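Local coordinates for L-amino acid deaminase (Proteus vulgaris, PDB 5I39), which probably oxidises L-amino acids with the help of a bound flavin-adenine dinucleotide, as a membrane-bound deaminase of the FAD-dependent oxidoreductase family, at residues T92-L95 / H96-K100; E129-V132 / N133-K136. All blocks are in the same frame, centred on the assembly; numbering follows the deposited sequence.

Both contacts are local, each within one helix and made by residues mainly three or four apart, with i to i+4 backbone hydrogen bonds, but the helices differ: contact 1 belongs to helix 90-103 and contact 2 to helix 128-143. Their centres are about 21 Å apart, and they do not touch. Contact 1 is buried near the bound FAD, and its side chains meet as rings and leucine methyls while its histidine nitrogens bond to more distant parts of the chain. Contact 2 lies nearer the surface, away from the annotated sites. There an amide reaches two carboxylates through water, an arginine lies across a leucine, and V134 and R135 pack on I155 of strand 153-156.

Contact 1 (T92-L95 / H96-K100); sequences TFLL and HHLGK
F93 and H97, one helical turn apart, carry the aromatic part of this contact. Their rings run side by side with planes 24° apart, but are slid so far that they barely overlap, the centroids being 5.0 Å apart. F93 CE2 lies over one face of the imidazole, 3.7 Å from H97 CG, and H97 CB makes an off-centre CH-pi contact with the phenyl ring. Both side chains have CG anti to the backbone N (chi1 175° and -172°), which sends them the same way. Apolar contact is made by L94 and L98, whose CD2 and CD1 methyls, respectively, approach to 3.9 Å.

Four i to i+4 backbone bonds run along this part of the helix. H97 N to F93 O and L98 N to L94 O are both 2.8 Å, whereas the bond from G99 N to L95 O is less straight than the other three.

The imidazole nitrogens are held from elsewhere: H97 NE2 by I149 O, H96 ND1 by I84 O and H96 NE2 by E379 OE2. Helix 90-103 packs through L95, H96 and L98 against helix 376-392, which carries the FAD-binding T378, and the H96 side chain lies about 6 Å from the bound flavin-adenine dinucleotide.

Contact 2 (E129-V132 / N133-K136); sequences EDLV and NVRK
The guanidinium of R135 has L131 CD1 over one of its faces, 4.1 Å from R135 CZ, while L131 CD2 comes to 3.5 Å from R135 NH1. The leucine's branched end therefore meets both the flat group and the arginine chain, which is extended from CG to NE and also passes CD1 with its CD methylene. Two further flat groups, the N133 amide and the E129 carboxylate, lie side by side with planes 55° apart. They are bridged by water: one molecule accepts from N133 ND2 and donates to E129 OE2, both at 3.0 Å. A second water accepts from the same ND2 and donates to D130 OD1, at 2.8 Å each. The N133 torsion (chi1 -66°) sets CG beside the backbone N and 3.3 Å from E129 O, though ND2 makes no hydrogen bond to that oxygen.

Four regular i to i+4 backbone bonds run along the helix here, such as V134 N to D130 O at 2.9 Å. V134 and R135 also touch I155 of strand 153-156.

D130 has further partners, a salt bridge from OD1 to K87 and a hydrogen bond from L126 N to OD2. N133 ND2 donates to two waters, each of which donates to a different carboxylate, which probably limits rotation of the amide. K87 would be expected to help stabilise the negative charge of D130, whereas the R135-L131 pair rests on van der Waals contact, in a pose that crystal packing may influence.

Contact 1 (T92-L95 / H96-K100)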
ATOM      1  N   THR A  92      -1.378   3.273 -14.266  1.00 10.27           N
ATOM      2  CA  THR A  92      -1.266   2.412 -13.086  1.00  9.98           C
ATOM      3  C   THR A  92      -2.179   1.186 -13.094  1.00  9.35           C
ATOM      4  O   THR A  92      -2.115   0.383 -12.160  1.00  9.05           O
ATOM      5  CB  THR A  92      -1.518   3.216 -11.800  1.00 10.42           C
ATOM      6  OG1 THR A  92      -2.791   3.866 -11.896  1.00 11.08           O
ATOM      7  CG2 THR A  92      -0.414   4.251 -11.587  1.00 11.11           C
ATOM      8  N   PHE A  93      -2.993   0.996 -14.134  1.00  9.58           N
ATOM      9  CA  PHE A  93      -3.922  -0.126 -14.113  1.00  9.03           C
ATOM     10  C   PHE A  93      -3.198  -1.463 -13.937  1.00  8.82           C
ATOM     11  O   PHE A  93      -3.534  -2.238 -13.040  1.00  8.58           O
ATOM     12  CB  PHE A  93      -4.807  -0.196 -15.354  1.00  9.64           C
ATOM     13  CG  PHE A  93      -5.665  -1.421 -15.358  1.00  9.48           C
ATOM     14  CD1 PHE A  93      -6.829  -1.462 -14.599  1.00 10.02           C
ATOM     15  CD2 PHE A  93      -5.247  -2.576 -16.004  1.00 10.10           C
ATOM     16  CE1 PHE A  93      -7.595  -2.613 -14.542  1.00 10.30           C
ATOM     17  CE2 PHE A  93      -6.005  -3.733 -15.946  1.00 10.23           C
ATOM     18  CZ  PHE A  93      -7.185  -3.750 -15.218  1.00 10.43           C
ATOM     19  N   LEU A  94      -2.222  -1.746 -14.793  1.00  9.10           N
ATOM     20  CA  LEU A  94      -1.538  -3.041 -14.719  1.00  9.45           C
ATOM     21  C   LEU A  94      -0.738  -3.203 -13.426  1.00  8.95           C
ATOM     22  O   LEU A  94      -0.665  -4.290 -12.871  1.00  8.90           O
ATOM     23  CB  LEU A  94      -0.669  -3.289 -15.952  1.00 10.52           C
ATOM     24  CG  LEU A  94      -1.453  -3.608 -17.228  1.00 11.45           C
ATOM     25  CD1 LEU A  94      -0.499  -3.670 -18.408  1.00 12.51           C
ATOM     26  CD2 LEU A  94      -2.244  -4.910 -17.128  1.00 11.76           C
ATOM     27  N   LEU A  95      -0.164  -2.115 -12.933  1.00  9.00           N
ATOM     28  CA  LEU A  95       0.503  -2.141 -11.642  1.00  9.06           C
ATOM     29  C   LEU A  95      -0.442  -2.680 -10.550  1.00  8.66           C
ATOM     30  O   LEU A  95      -0.047  -3.496  -9.716  1.00  8.79           O
ATOM     31  CB  LEU A  95       1.002  -0.737 -11.307  1.00  9.52           C
ATOM     32  CG  LEU A  95       1.953  -0.586 -10.128  1.00 10.10           C
ATOM     33  CD1 LEU A  95       3.308  -1.208 -10.412  1.00 10.58           C
ATOM     34  CD2 LEU A  95       2.124   0.888  -9.819  1.00 10.36           C
ATOM     35  N   HIS A  96      -1.696  -2.241 -10.595  1.00  8.03           N
ATOM     36  CA  HIS A  96      -2.715  -2.707  -9.649  1.00  7.93           C
ATOM     37  C   HIS A  96      -3.277  -4.090  -9.966  1.00  7.73           C
ATOM     38  O   HIS A  96      -3.498  -4.894  -9.061  1.00  8.04           O
ATOM     39  CB  HIS A  96      -3.837  -1.684  -9.563  1.00  8.09           C
ATOM     40  CG  HIS A  96      -3.431  -0.442  -8.852  1.00  7.73           C
ATOM     41  ND1 HIS A  96      -4.205   0.134  -7.875  1.00  7.89           N
ATOM     42  CD2 HIS A  96      -2.307   0.304  -8.934  1.00  7.99           C
ATOM     43  CE1 HIS A  96      -3.590   1.200  -7.404  1.00  7.87           C
ATOM     44  NE2 HIS A  96      -2.431   1.322  -8.023  1.00  7.89           N
ATOM     45  N   HIS A  97      -3.509  -4.356 -11.244  1.00  7.77           N
ATOM     46  CA  HIS A  97      -4.069  -5.630 -11.703  1.00  7.84           C
ATOM     47  C   HIS A  97      -3.107  -6.779 -11.379  1.00  7.81           C
ATOM     48  O   HIS A  97      -3.506  -7.804 -10.812  1.00  7.65           O
ATOM     49  CB  HIS A  97      -4.326  -5.508 -13.203  1.00  8.07           C
ATOM     50  CG  HIS A  97      -5.061  -6.649 -13.818  1.00  8.44           C
ATOM     51  ND1 HIS A  97      -6.374  -6.948 -13.518  1.00  8.52           N
ATOM     52  CD2 HIS A  97      -4.681  -7.518 -14.784  1.00  8.67           C
ATOM     53  CE1 HIS A  97      -6.756  -7.972 -14.265  1.00  8.78           C
ATOM     54  NE2 HIS A  97      -5.749  -8.335 -15.036  1.00  8.97           N
ATOM     55  N   LEU A  98      -1.838  -6.592 -11.728  1.00  8.04           N
ATOM     56  CA  LEU A  98      -0.790  -7.556 -11.386  1.00  8.26           C
ATOM     57  C   LEU A  98      -0.480  -7.560  -9.884  1.00  7.86           C
ATOM     58  O   LEU A  98      -0.169  -8.604  -9.322  1.00  8.06           O
ATOM     59  CB  LEU A  98       0.489  -7.296 -12.190  1.00  9.50           C
ATOM     60  CG  LEU A  98       0.551  -7.835 -13.622  1.00 11.46           C
ATOM     61  CD1 LEU A  98      -0.555  -7.290 -14.508  1.00 12.10           C
ATOM     62  CD2 LEU A  98       1.912  -7.520 -14.218  1.00 13.16           C
ATOM     63  N   GLY A  99      -0.551  -6.399  -9.242  1.00  7.74           N
ATOM     64  CA  GLY A  99      -0.357  -6.320  -7.797  1.00  7.73           C
ATOM     65  C   GLY A  99      -1.325  -7.218  -7.045  1.00  7.60           C
ATOM     66  O   GLY A  99      -0.918  -8.004  -6.188  1.00  7.70           O
ATOM     67  N   LYS A 100      -2.607  -7.120  -7.385  1.00  7.48           N
ATOM     68  CA  LYS A 100      -3.622  -7.998  -6.797  1.00  7.46           C
ATOM     69  C   LYS A 100      -3.324  -9.473  -7.065  1.00  7.66           C
ATOM     70  O   LYS A 100      -3.445 -10.308  -6.178  1.00  7.76           O
ATOM     71  CB  LYS A 100      -5.000  -7.680  -7.361  1.00  7.75           C
ATOM     72  CG  LYS A 100      -5.603  -6.366  -6.893  1.00  8.12           C
ATOM     73  CD  LYS A 100      -6.696  -5.878  -7.836  1.00  9.15           C
ATOM     74  CE  LYS A 100      -7.779  -6.918  -8.063  1.00  8.99           C
ATOM     75  NZ  LYS A 100      -8.757  -6.413  -9.056  1.00  8.90           N
TER

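Contact 2 (E129-V132 / N133-K136)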
ATOM      1  N   GLU A 129     -23.871  10.696 -14.292  1.00 15.88           N
ATOM      2  CA  GLU A 129     -22.586  11.008 -14.936  1.00 16.15           C
ATOM      3  C   GLU A 129     -21.474  10.065 -14.469  1.00 15.03           C
ATOM      4  O   GLU A 129     -20.697   9.559 -15.278  1.00 14.75           O
ATOM      5  CB  GLU A 129     -22.184  12.465 -14.667  1.00 17.91           C
ATOM      6  CG  GLU A 129     -20.877  12.900 -15.329  1.00 21.92           C
ATOM      7  CD  GLU A 129     -20.606  14.390 -15.202  1.00 24.96           C
ATOM      8  OE1 GLU A 129     -21.187  15.045 -14.310  1.00 28.79           O
ATOM      9  OE2 GLU A 129     -19.799  14.911 -16.000  1.00 28.58           O
ATOM     10  N   ASP A 130     -21.402   9.842 -13.161  1.00 14.05           N
ATOM     11  CA  ASP A 130     -20.422   8.918 -12.590  1.00 13.34           C
ATOM     12  C   ASP A 130     -20.627   7.503 -13.134  1.00 12.49           C
ATOM     13  O   ASP A 130     -19.658   6.820 -13.457  1.00 12.62           O
ATOM     14  CB  ASP A 130     -20.517   8.927 -11.059  1.00 13.50           C
ATOM     15  CG  ASP A 130     -19.317   8.281 -10.376  1.00 14.01           C
ATOM     16  OD1 ASP A 130     -18.191   8.312 -10.914  1.00 16.08           O
ATOM     17  OD2 ASP A 130     -19.508   7.744  -9.266  1.00 13.85           O
ATOM     18  N   LEU A 131     -21.886   7.086 -13.252  1.00 12.05           N
ATOM     19  CA  LEU A 131     -22.230   5.785 -13.826  1.00 11.73           C
ATOM     20  C   LEU A 131     -21.792   5.670 -15.290  1.00 11.77           C
ATOM     21  O   LEU A 131     -21.254   4.638 -15.695  1.00 11.43           O
ATOM     22  CB  LEU A 131     -23.730   5.506 -13.679  1.00 11.97           C
ATOM     23  CG  LEU A 131     -24.279   4.213 -14.286  1.00 12.56           C
ATOM     24  CD1 LEU A 131     -23.551   2.977 -13.785  1.00 12.58           C
ATOM     25  CD2 LEU A 131     -25.762   4.118 -13.977  1.00 13.19           C
ATOM     26  N   VAL A 132     -22.008   6.727 -16.076  1.00 12.05           N
ATOM     27  CA  VAL A 132     -21.497   6.773 -17.454  1.00 12.18           C
ATOM     28  C   VAL A 132     -19.979   6.572 -17.447  1.00 11.96           C
ATOM     29  O   VAL A 132     -19.445   5.772 -18.215  1.00 11.70           O
ATOM     30  CB  VAL A 132     -21.858   8.100 -18.173  1.00 12.75           C
ATOM     31  CG1 VAL A 132     -21.112   8.241 -19.496  1.00 13.32           C
ATOM     32  CG2 VAL A 132     -23.356   8.186 -18.422  1.00 13.08           C
ATOM     33  N   ASN A 133     -19.294   7.298 -16.570  1.00 11.92           N
ATOM     34  CA  ASN A 133     -17.839   7.247 -16.520  1.00 12.27           C
ATOM     35  C   ASN A 133     -17.299   5.880 -16.123  1.00 11.40           C
ATOM     36  O   ASN A 133     -16.361   5.388 -16.748  1.00 11.38           O
ATOM     37  CB  ASN A 133     -17.295   8.336 -15.596  1.00 13.69           C
ATOM     38  CG  ASN A 133     -17.557   9.733 -16.128  1.00 15.20           C
ATOM     39  OD1 ASN A 133     -17.838   9.919 -17.314  1.00 16.61           O
ATOM     40  ND2 ASN A 133     -17.474  10.723 -15.252  1.00 16.28           N
ATOM     41  N   VAL A 134     -17.895   5.252 -15.112  1.00 11.04           N
ATOM     42  CA  VAL A 134     -17.435   3.916 -14.696  0.80 11.07           C
ATOM     43  C   VAL A 134     -17.737   2.869 -15.776  1.00 10.71           C
ATOM     44  O   VAL A 134     -16.914   1.998 -16.038  1.00 10.58           O
ATOM     45  CB  VAL A 134     -17.933   3.473 -13.291  0.80 12.42           C
ATOM     46  CG1 VAL A 134     -17.428   4.431 -12.231  0.80 13.06           C
ATOM     47  CG2 VAL A 134     -19.442   3.334 -13.205  0.80 13.18           C
ATOM     48  N   ARG A 135     -18.904   2.963 -16.410  1.00 10.42           N
ATOM     49  CA  ARG A 135     -19.233   2.040 -17.498  1.00 10.55           C
ATOM     50  C   ARG A 135     -18.237   2.147 -18.651  1.00 10.31           C
ATOM     51  O   ARG A 135     -17.768   1.123 -19.160  1.00 10.79           O
ATOM     52  CB  ARG A 135     -20.664   2.240 -17.987  1.00 10.43           C
ATOM     53  CG  ARG A 135     -21.679   1.517 -17.128  1.00  9.84           C
ATOM     54  CD  ARG A 135     -23.098   1.849 -17.525  1.00 10.21           C
ATOM     55  NE  ARG A 135     -24.031   0.798 -17.121  1.00  9.61           N
ATOM     56  CZ  ARG A 135     -25.326   0.975 -16.859  1.00 10.07           C
ATOM     57  NH1 ARG A 135     -25.882   2.182 -16.913  1.00 11.06           N
ATOM     58  NH2 ARG A 135     -26.076  -0.073 -16.529  1.00 10.56           N
ATOM     59  N   LYS A 136     -17.881   3.373 -19.028  1.00 10.89           N
ATOM     60  CA  LYS A 136     -16.876   3.574 -20.072  1.00 11.44           C
ATOM     61  C   LYS A 136     -15.525   2.987 -19.653  1.00 10.56           C
ATOM     62  O   LYS A 136     -14.848   2.349 -20.456  1.00 10.60           O
ATOM     63  CB  LYS A 136     -16.711   5.056 -20.423  1.00 13.22           C
ATOM     64  CG  LYS A 136     -15.805   5.284 -21.626  1.00 15.91           C
ATOM     65  CD  LYS A 136     -15.574   6.751 -21.933  1.00 18.07           C
ATOM     66  CE  LYS A 136     -14.663   6.898 -23.140  1.00 21.99           C
ATOM     67  NZ  LYS A 136     -14.383   8.320 -23.473  1.00 23.68           N
TER
HETATM   68  O   HOH W   1     -17.115  13.582 -16.055  1.00 35.63           O
HETATM   69  O   HOH W   2     -16.733   9.988 -12.642  1.00 26.18           O